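Local coordinates for 3-oxoacyl-[acyl-carrier-protein] synthase 3 (Micrococcus luteus NCTC 2665, PDB 4EWP) that probably catalyses the first condensation of fatty acid synthesis, joining an acyl-CoA primer such as acetyl-CoA to malonyl-ACP with loss of carbon dioxide, at residues Pro11-Gly20 / Ala174-Ile185; Leu33-Ile44 / Pro159-Leu167. All coordinates share one frame; numbering follows the deposited sequence.

Contact 1: Pro11-Gly20 / Ala174-Ile185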
loop_
_atom_site.group_PDB
_atom_site.type_symbol
_atom_site.label_atom_id
_atom_site.label_comp_id
_atom_site.label_asym_id
_atom_site.label_seq_id
_atom_site.Cartn_x
_atom_site.Cartn_y
_atom_site.Cartn_z
ATOM N N PRO A 11 -23.220 7.433 -5.918
ATOM C CA PRO A 11 -24.363 7.058 -5.078
ATOM C C PRO A 11 -24.427 8.020 -3.900
ATOM O O PRO A 11 -23.480 8.786 -3.700
ATOM C CB PRO A 11 -23.987 5.660 -4.598
ATOM C CG PRO A 11 -22.479 5.719 -4.489
ATOM C CD PRO A 11 -22.020 6.628 -5.620
ATOM N N ALA A 12 -25.512 7.979 -3.137
ATOM C CA ALA A 12 -25.698 8.862 -1.989
ATOM C C ALA A 12 -24.683 8.600 -0.870
ATOM O O ALA A 12 -24.188 9.535 -0.226
ATOM C CB ALA A 12 -27.125 8.723 -1.453
ATOM N N ALA A 13 -24.376 7.327 -0.631
ATOM C CA ALA A 13 -23.564 6.972 0.528
ATOM C C ALA A 13 -23.015 5.557 0.423
ATOM O O ALA A 13 -23.106 4.916 -0.624
ATOM C CB ALA A 13 -24.375 7.145 1.818
ATOM N N SER A 14 -22.452 5.067 1.516
ATOM C CA SER A 14 -21.797 3.763 1.508
ATOM C C SER A 14 -22.136 3.019 2.786
ATOM O O SER A 14 -22.687 3.603 3.720
ATOM C CB SER A 14 -20.289 3.965 1.476
ATOM O OG SER A 14 -19.903 4.725 2.610
ATOM N N ARG A 15 -21.773 1.742 2.857
ATOM C CA ARG A 15 -22.082 0.965 4.054
ATOM C C ARG A 15 -21.338 -0.355 4.058
ATOM O O ARG A 15 -21.077 -0.937 3.003
ATOM C CB ARG A 15 -23.602 0.769 4.185
ATOM C CG ARG A 15 -24.109 -0.662 4.283
ATOM C CD ARG A 15 -25.638 -0.675 4.494
ATOM N NE ARG A 15 -26.187 -2.032 4.605
ATOM C CZ ARG A 15 -26.863 -2.662 3.641
ATOM N NH1 ARG A 15 -27.091 -2.056 2.478
ATOM N NH2 ARG A 15 -27.318 -3.900 3.840
ATOM N N ILE A 16 -20.972 -0.805 5.252
ATOM C CA ILE A 16 -20.334 -2.104 5.417
ATOM C C ILE A 16 -21.445 -3.137 5.394
ATOM O O ILE A 16 -22.327 -3.117 6.254
ATOM C CB ILE A 16 -19.556 -2.179 6.754
ATOM C CG1 ILE A 16 -18.364 -1.209 6.727
ATOM C CG2 ILE A 16 -19.115 -3.619 7.052
ATOM C CD1 ILE A 16 -17.624 -1.054 8.048
ATOM N N VAL A 17 -21.434 -4.026 4.405
ATOM C CA VAL A 17 -22.545 -4.969 4.268
ATOM C C VAL A 17 -22.244 -6.368 4.797
ATOM O O VAL A 17 -23.117 -7.246 4.756
ATOM C CB VAL A 17 -23.056 -5.058 2.819
ATOM C CG1 VAL A 17 -23.623 -3.722 2.400
ATOM C CG2 VAL A 17 -21.934 -5.501 1.869
ATOM N N ALA A 18 -21.025 -6.574 5.301
ATOM C CA ALA A 18 -20.663 -7.871 5.869
ATOM C C ALA A 18 -19.283 -7.846 6.476
ATOM O O ALA A 18 -18.460 -6.982 6.143
ATOM C CB ALA A 18 -20.742 -8.955 4.819
ATOM N N VAL A 19 -19.036 -8.792 7.377
ATOM C CA VAL A 19 -17.712 -8.960 7.956
ATOM C C VAL A 19 -17.325 -10.437 7.984
ATOM O O VAL A 19 -18.162 -11.312 8.210
ATOM C CB VAL A 19 -17.610 -8.320 9.364
ATOM C CG1 VAL A 19 -18.691 -8.858 10.291
ATOM C CG2 VAL A 19 -16.209 -8.528 9.948
ATOM N N GLY A 20 -16.054 -10.706 7.719
ATOM C CA GLY A 20 -15.550 -12.060 7.647
ATOM C C GLY A 20 -14.280 -12.165 8.466
ATOM O O GLY A 20 -13.631 -11.165 8.744
ATOM N N ALA A 174 -12.080 -9.319 7.417
ATOM C CA ALA A 174 -12.471 -8.736 6.134
ATOM C C ALA A 174 -13.819 -8.049 6.179
ATOM O O ALA A 174 -14.728 -8.487 6.854
ATOM C CB ALA A 174 -12.452 -9.791 5.027
ATOM N N VAL A 175 -13.949 -6.983 5.414
ATOM C CA VAL A 175 -15.187 -6.234 5.379
ATOM C C VAL A 175 -15.527 -5.918 3.914
ATOM O O VAL A 175 -14.630 -5.786 3.070
ATOM C CB VAL A 175 -14.999 -4.979 6.245
ATOM C CG1 VAL A 175 -15.284 -3.704 5.486
ATOM C CG2 VAL A 175 -15.747 -5.116 7.589
ATOM N N ILE A 176 -16.814 -5.854 3.596
ATOM C CA ILE A 176 -17.218 -5.410 2.264
ATOM C C ILE A 176 -17.987 -4.089 2.310
ATOM O O ILE A 176 -19.013 -3.969 2.974
ATOM C CB ILE A 176 -18.038 -6.478 1.500
ATOM C CG1 ILE A 176 -17.196 -7.747 1.298
ATOM C CG2 ILE A 176 -18.471 -5.916 0.140
ATOM C CD1 ILE A 176 -17.985 -8.894 0.708
ATOM N N VAL A 177 -17.476 -3.089 1.606
ATOM C CA VAL A 177 -18.114 -1.787 1.603
ATOM C C VAL A 177 -18.898 -1.618 0.312
ATOM O O VAL A 177 -18.355 -1.804 -0.783
ATOM C CB VAL A 177 -17.070 -0.676 1.716
ATOM C CG1 VAL A 177 -17.753 0.700 1.693
ATOM C CG2 VAL A 177 -16.231 -0.875 2.976
ATOM N N ALA A 178 -20.169 -1.260 0.431
ATOM C CA ALA A 178 -21.017 -1.160 -0.742
ATOM C C ALA A 178 -21.738 0.187 -0.870
ATOM O O ALA A 178 -22.023 0.871 0.131
ATOM C CB ALA A 178 -22.040 -2.302 -0.752
ATOM N N ALA A 179 -22.055 0.546 -2.110
ATOM C CA ALA A 179 -22.951 1.670 -2.357
ATOM C C ALA A 179 -24.231 1.514 -1.534
ATOM O O ALA A 179 -24.739 0.407 -1.355
ATOM C CB ALA A 179 -23.280 1.783 -3.852
ATOM N N SER A 180 -24.761 2.626 -1.039
ATOM C CA SER A 180 -25.930 2.567 -0.189
ATOM C C SER A 180 -26.760 3.836 -0.337
ATOM O O SER A 180 -26.228 4.886 -0.696
ATOM C CB SER A 180 -25.495 2.370 1.266
ATOM O OG SER A 180 -26.608 2.362 2.148
ATOM N N ASP A 181 -28.061 3.719 -0.067
ATOM C CA ASP A 181 -28.986 4.854 -0.063
ATOM C C ASP A 181 -28.856 5.670 1.214
ATOM O O ASP A 181 -28.979 6.895 1.201
ATOM C CB ASP A 181 -30.437 4.372 -0.185
ATOM C CG ASP A 181 -30.840 4.071 -1.623
ATOM O OD1 ASP A 181 -30.094 4.477 -2.545
ATOM O OD2 ASP A 181 -31.907 3.438 -1.829
ATOM N N GLU A 182 -28.637 4.982 2.326
ATOM C CA GLU A 182 -28.498 5.657 3.606
ATOM C C GLU A 182 -27.055 5.600 4.088
ATOM O O GLU A 182 -26.388 4.579 3.935
ATOM C CB GLU A 182 -29.431 5.031 4.638
ATOM C CG GLU A 182 -30.909 5.278 4.361
ATOM C CD GLU A 182 -31.321 6.720 4.623
ATOM O OE1 GLU A 182 -30.771 7.349 5.555
ATOM O OE2 GLU A 182 -32.193 7.228 3.893
ATOM N N PRO A 183 -26.575 6.705 4.671
ATOM C CA PRO A 183 -25.228 6.830 5.242
ATOM C C PRO A 183 -24.933 5.705 6.231
ATOM O O PRO A 183 -25.624 5.593 7.240
ATOM C CB PRO A 183 -25.296 8.158 6.004
ATOM C CG PRO A 183 -26.382 8.926 5.340
ATOM C CD PRO A 183 -27.392 7.910 4.898
ATOM N N GLY A 184 -23.922 4.891 5.947
ATOM C CA GLY A 184 -23.529 3.816 6.844
ATOM C C GLY A 184 -22.108 3.947 7.362
ATOM O O GLY A 184 -21.705 3.207 8.267
ATOM N N ILE A 185 -21.355 4.895 6.801
ATOM C CA ILE A 185 -19.973 5.155 7.222
ATOM C C ILE A 185 -19.755 6.663 7.373
ATOM O O ILE A 185 -19.881 7.426 6.409
ATOM C CB ILE A 185 -18.965 4.595 6.193
ATOM C CG1 ILE A 185 -19.208 3.105 5.945
ATOM C CG2 ILE A 185 -17.528 4.835 6.629
ATOM C CD1 ILE A 185 -18.236 2.480 4.957
HETATM O O HOH W 1 -21.771 6.457 4.164
HETATM O O HOH W 2 -21.605 0.488 7.760
#
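An antiparallel strand pairing at the margin of one five-stranded sheet joins P11-G20 to A174-I185. Strand 13-20 is outermost and meets 174-180 at 140°, a marked twist. At the G20/A174 end two near-straight bonds close the pair, A174 N to G20 O (2.8 Å) and G20 N to A174 O. The register slips at V17 and A18, which together face I176, a beta bulge. V17 N still meets I176 O at 2.8 Å, almost in line with the carbonyl. Beyond the bulge A178 N holds R15 O, while the return bond R15 N to A178 O is weak.

On the face of I16, V19, V175 and V177, with CG1 beside the backbone N (chi1 -67°), I16 has CG2 anti to that N and against V175 CG2 at 3.7 Å; its CG1 meets I185 CD1 crosswise. Helix 125-138 packs here and gives S14 OG a hydrogen bond to D134. On the other face V17 CG1 lies over the guanidinium of R15, 3.6 Å above its plane, and V17 CG2 rests obliquely on I176 CG2.

At the outer end S180 CB touches R15 CB (3.8 Å), with S180 OG at the edge of the guanidinium. S180 OG also donates to E182 O (2.9 Å), fastening the turn that brings G184 back beside S14. An alanine at S180 is likely to leave E182 O without this donor and the turn freer to shift. Waters stitch the returning chain on: water 1 accepts from S14 N and I185 N, and water 2 accepts from I16 N and donates to G184 O, 2.8 Å from it. Q7 of the second subunit binds I185 O. A strand antiparallel to both neighbours, 170-180, with 13-22 outermost beside it, is the arrangement of one half of the thiolase fold.

Contact 2: Leu33-Ile44 / Pro159-Leu167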
loop_
_atom_site.group_PDB
_atom_site.type_symbol
_atom_site.label_atom_id
_atom_site.label_comp_id
_atom_site.label_asym_id
_atom_site.label_seq_id
_atom_site.Cartn_x
_atom_site.Cartn_y
_atom_site.Cartn_z
ATOM N N LEU A 33 5.730 -18.693 25.925
ATOM C CA LEU A 33 6.546 -17.557 25.505
ATOM C C LEU A 33 7.405 -16.952 26.618
ATOM O O LEU A 33 8.378 -16.245 26.341
ATOM C CB LEU A 33 5.652 -16.462 24.926
ATOM C CG LEU A 33 4.780 -16.886 23.753
ATOM C CD1 LEU A 33 3.982 -15.696 23.200
ATOM C CD2 LEU A 33 5.652 -17.508 22.676
ATOM N N ILE A 34 7.043 -17.218 27.869
ATOM C CA ILE A 34 7.642 -16.502 28.992
ATOM C C ILE A 34 9.131 -16.776 29.221
ATOM O O ILE A 34 9.818 -15.967 29.844
ATOM C CB ILE A 34 6.882 -16.780 30.292
ATOM C CG1 ILE A 34 6.765 -18.290 30.515
ATOM C CG2 ILE A 34 5.518 -16.116 30.242
ATOM C CD1 ILE A 34 6.149 -18.663 31.854
ATOM N N GLY A 35 9.619 -17.908 28.721
ATOM C CA GLY A 35 11.002 -18.318 28.941
ATOM C C GLY A 35 12.062 -17.349 28.438
ATOM O O GLY A 35 12.806 -16.785 29.230
ATOM N N PRO A 36 12.135 -17.148 27.113
ATOM C CA PRO A 36 13.142 -16.283 26.480
ATOM C C PRO A 36 13.039 -14.795 26.860
ATOM O O PRO A 36 14.007 -14.057 26.662
ATOM C CB PRO A 36 12.854 -16.454 24.985
ATOM C CG PRO A 36 12.088 -17.736 24.876
ATOM C CD PRO A 36 11.268 -17.800 26.119
ATOM N N ILE A 37 11.890 -14.355 27.371
ATOM C CA ILE A 37 11.753 -12.978 27.852
ATOM C C ILE A 37 11.783 -12.934 29.388
ATOM O O ILE A 37 11.498 -11.901 30.007
ATOM C CB ILE A 37 10.466 -12.280 27.315
ATOM C CG1 ILE A 37 9.195 -12.929 27.875
ATOM C CG2 ILE A 37 10.442 -12.271 25.797
ATOM C CD1 ILE A 37 7.921 -12.131 27.556
ATOM N N ASP A 38 12.132 -14.072 29.983
ATOM C CA ASP A 38 12.211 -14.233 31.435
ATOM C C ASP A 38 11.114 -13.518 32.226
ATOM O O ASP A 38 11.416 -12.815 33.193
ATOM C CB ASP A 38 13.587 -13.798 31.958
ATOM C CG ASP A 38 13.818 -14.200 33.416
ATOM O OD1 ASP A 38 13.280 -15.246 33.841
ATOM O OD2 ASP A 38 14.544 -13.475 34.133
ATOM N N SER A 39 9.852 -13.692 31.834
ATOM C CA SER A 39 8.751 -13.172 32.649
ATOM C C SER A 39 7.755 -14.268 33.065
ATOM O O SER A 39 8.168 -15.387 33.397
ATOM C CB SER A 39 8.073 -11.957 31.999
ATOM O OG SER A 39 7.094 -12.348 31.060
ATOM N N SER A 40 6.459 -13.957 33.083
ATOM C CA SER A 40 5.487 -14.907 33.632
ATOM C C SER A 40 4.065 -14.767 33.086
ATOM O O SER A 40 3.675 -13.716 32.581
ATOM C CB SER A 40 5.469 -14.836 35.167
ATOM O OG SER A 40 4.836 -13.655 35.626
ATOM N N ASP A 41 3.297 -15.848 33.199
ATOM C CA ASP A 41 1.910 -15.865 32.740
ATOM C C ASP A 41 1.131 -14.724 33.384
ATOM O O ASP A 41 0.424 -13.976 32.697
ATOM C CB ASP A 41 1.254 -17.211 33.082
ATOM C CG ASP A 41 -0.167 -17.340 32.537
ATOM O OD1 ASP A 41 -0.833 -16.314 32.272
ATOM O OD2 ASP A 41 -0.626 -18.488 32.378
ATOM N N GLU A 42 1.275 -14.592 34.703
ATOM C CA GLU A 42 0.515 -13.605 35.465
ATOM C C GLU A 42 0.931 -12.162 35.159
ATOM O O GLU A 42 0.110 -11.247 35.209
ATOM C CB GLU A 42 0.607 -13.896 36.970
ATOM C CG GLU A 42 -0.132 -15.167 37.398
ATOM C CD GLU A 42 -0.022 -15.459 38.894
ATOM O OE1 GLU A 42 0.980 -15.052 39.527
ATOM O OE2 GLU A 42 -0.944 -16.106 39.441
ATOM N N TRP A 43 2.206 -11.958 34.854
ATOM C CA TRP A 43 2.669 -10.622 34.511
ATOM C C TRP A 43 2.048 -10.232 33.172
ATOM O O TRP A 43 1.348 -9.222 33.073
ATOM C CB TRP A 43 4.198 -10.573 34.456
ATOM C CG TRP A 43 4.772 -9.203 34.199
ATOM C CD1 TRP A 43 4.992 -8.209 35.118
ATOM C CD2 TRP A 43 5.221 -8.689 32.944
ATOM N NE1 TRP A 43 5.544 -7.109 34.504
ATOM C CE2 TRP A 43 5.695 -7.378 33.168
ATOM C CE3 TRP A 43 5.263 -9.208 31.645
ATOM C CZ2 TRP A 43 6.203 -6.579 32.141
ATOM C CZ3 TRP A 43 5.767 -8.414 30.625
ATOM C CH2 TRP A 43 6.230 -7.114 30.881
ATOM N N ILE A 44 2.277 -11.052 32.153
ATOM C CA ILE A 44 1.686 -10.801 30.844
ATOM C C ILE A 44 0.189 -10.546 30.957
ATOM O O ILE A 44 -0.327 -9.575 30.403
ATOM C CB ILE A 44 1.934 -11.959 29.874
ATOM C CG1 ILE A 44 3.437 -12.212 29.732
ATOM C CG2 ILE A 44 1.302 -11.668 28.515
ATOM C CD1 ILE A 44 3.787 -13.108 28.570
ATOM N N PRO A 159 11.710 -13.498 19.637
ATOM C CA PRO A 159 11.277 -14.234 20.834
ATOM C C PRO A 159 11.933 -13.715 22.121
ATOM O O PRO A 159 11.405 -13.950 23.216
ATOM C CB PRO A 159 11.740 -15.669 20.557
ATOM C CG PRO A 159 11.967 -15.740 19.090
ATOM C CD PRO A 159 12.358 -14.366 18.640
ATOM N N THR A 160 13.067 -13.029 21.992
ATOM C CA THR A 160 13.747 -12.456 23.149
ATOM C C THR A 160 13.314 -11.012 23.408
ATOM O O THR A 160 13.763 -10.394 24.376
ATOM C CB THR A 160 15.283 -12.482 22.982
ATOM O OG1 THR A 160 15.659 -11.681 21.853
ATOM C CG2 THR A 160 15.775 -13.904 22.781
ATOM N N ASP A 161 12.454 -10.475 22.544
ATOM C CA ASP A 161 11.994 -9.091 22.688
ATOM C C ASP A 161 10.904 -8.932 23.748
ATOM O O ASP A 161 9.835 -9.549 23.647
ATOM C CB ASP A 161 11.492 -8.552 21.342
ATOM C CG ASP A 161 10.638 -7.297 21.489
ATOM O OD1 ASP A 161 11.167 -6.275 21.989
ATOM O OD2 ASP A 161 9.444 -7.334 21.087
ATOM N N ARG A 162 11.150 -8.098 24.755
ATOM C CA ARG A 162 10.101 -7.835 25.735
ATOM C C ARG A 162 9.289 -6.555 25.499
ATOM O O ARG A 162 8.435 -6.204 26.313
ATOM C CB ARG A 162 10.608 -7.929 27.185
ATOM C CG ARG A 162 12.104 -7.729 27.389
ATOM C CD ARG A 162 12.564 -8.372 28.711
ATOM N NE ARG A 162 11.584 -8.203 29.785
ATOM C CZ ARG A 162 11.595 -7.199 30.658
ATOM N NH1 ARG A 162 12.544 -6.273 30.585
ATOM N NH2 ARG A 162 10.660 -7.118 31.603
ATOM N N SER A 163 9.509 -5.875 24.380
ATOM C CA SER A 163 8.719 -4.669 24.111
ATOM C C SER A 163 7.392 -4.978 23.433
ATOM O O SER A 163 6.397 -4.307 23.691
ATOM C CB SER A 163 9.502 -3.623 23.304
ATOM O OG SER A 163 9.643 -3.997 21.942
ATOM N N ILE A 164 7.356 -5.997 22.581
ATOM C CA ILE A 164 6.146 -6.227 21.789
ATOM C C ILE A 164 5.893 -7.680 21.365
ATOM O O ILE A 164 4.745 -8.073 21.158
ATOM C CB ILE A 164 6.155 -5.344 20.521
ATOM C CG1 ILE A 164 4.757 -5.253 19.897
ATOM C CG2 ILE A 164 7.169 -5.875 19.532
ATOM C CD1 ILE A 164 4.610 -4.128 18.893
ATOM N N SER A 165 6.952 -8.473 21.238
ATOM C CA SER A 165 6.830 -9.812 20.662
ATOM C C SER A 165 5.620 -10.605 21.169
ATOM O O SER A 165 4.801 -11.076 20.386
ATOM C CB SER A 165 8.109 -10.619 20.909
ATOM O OG SER A 165 8.233 -10.971 22.279
ATOM N N PHE A 166 5.512 -10.758 22.482
ATOM C CA PHE A 166 4.503 -11.648 23.047
ATOM C C PHE A 166 3.079 -11.102 22.909
ATOM O O PHE A 166 2.116 -11.831 23.165
ATOM C CB PHE A 166 4.814 -11.924 24.510
ATOM C CG PHE A 166 4.825 -10.691 25.349
ATOM C CD1 PHE A 166 5.987 -9.945 25.487
ATOM C CD2 PHE A 166 3.666 -10.253 25.966
ATOM C CE1 PHE A 166 6.001 -8.796 26.247
ATOM C CE2 PHE A 166 3.665 -9.107 26.731
ATOM C CZ PHE A 166 4.838 -8.371 26.874
ATOM N N LEU A 167 2.940 -9.834 22.507
ATOM C CA LEU A 167 1.609 -9.242 22.328
ATOM C C LEU A 167 0.963 -9.642 21.018
ATOM O O LEU A 167 -0.252 -9.560 20.873
ATOM C CB LEU A 167 1.647 -7.711 22.392
ATOM C CG LEU A 167 1.654 -7.060 23.773
ATOM C CD1 LEU A 167 3.017 -6.427 24.062
ATOM C CD2 LEU A 167 0.555 -6.024 23.858
HETATM O O HOH W 3 9.155 -15.385 23.781
#
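The F166 ring is overlapped by I37, I44 and W43, each reaching a different part of it. I37 CD1 comes crosswise to CD1 of F166 at 3.6 Å. I44 runs antiparallel alongside, with its CG2 3.8 Å from F166 CD2 and its CD1 near the same carbon. At the far end CZ3 of W43 meets F166 CZ at 3.9 Å, the two side chains crossing at about a right angle. The phenyl is set between its own backbone N and carbonyl carbon (chi1 60°), which carries it out to this apolar group; L167 CD1 lies over one face, toward the rim. L33 CD1 closes the base against F166 CB.

The remaining I37 branch, CG2, fits into the backbone of the opposing loop, 3.2 Å from P159 O and close to D161 O. P36 CB also leans on P159 O, and water 3 donates both to P159 O (2.7 Å) and to L33 O. The loop has its own brace: D161 OD1 takes S163 N, which makes an Asx turn, and also S163 OG, while OD2 takes I164 N and S165 N from the same face of the carboxylate.

R162, bent at chi3, brings NH2 to 4.5 Å from W43 CH2. In Escherichia coli FabH the corresponding tryptophan and arginine clasp the adenine of CoA, and this pair is consistent with such a cofactor entrance.

S40 caps helix 41-48 through W43 N. That helix supplies W43 and I44, T48 adds to its contact with F166, and R53 of strand 52-54 binds F166 O, while 159-167 itself is part of the connection between strands 144-152 and 170-180.

Contacts 1 and 2 bring together the same two regions of the chain at different places: after strand 13-22 the chain passes through strand 27-29 to the 33-44 segment, and the 159-167 loop leads into strand 170-180. They lie on opposite sides of the chain's centre, their own centres about 40 Å apart and their nearest atoms about 18 Å apart, so they do not touch. Contact 2 is close to the predicted active site: the side chain of F166 is about 9 Å from that of N306, and L167 shares a backbone hydrogen bond with N306. Contact 1 lies away from the predicted catalytic residues and beside the second subunit of the homodimer.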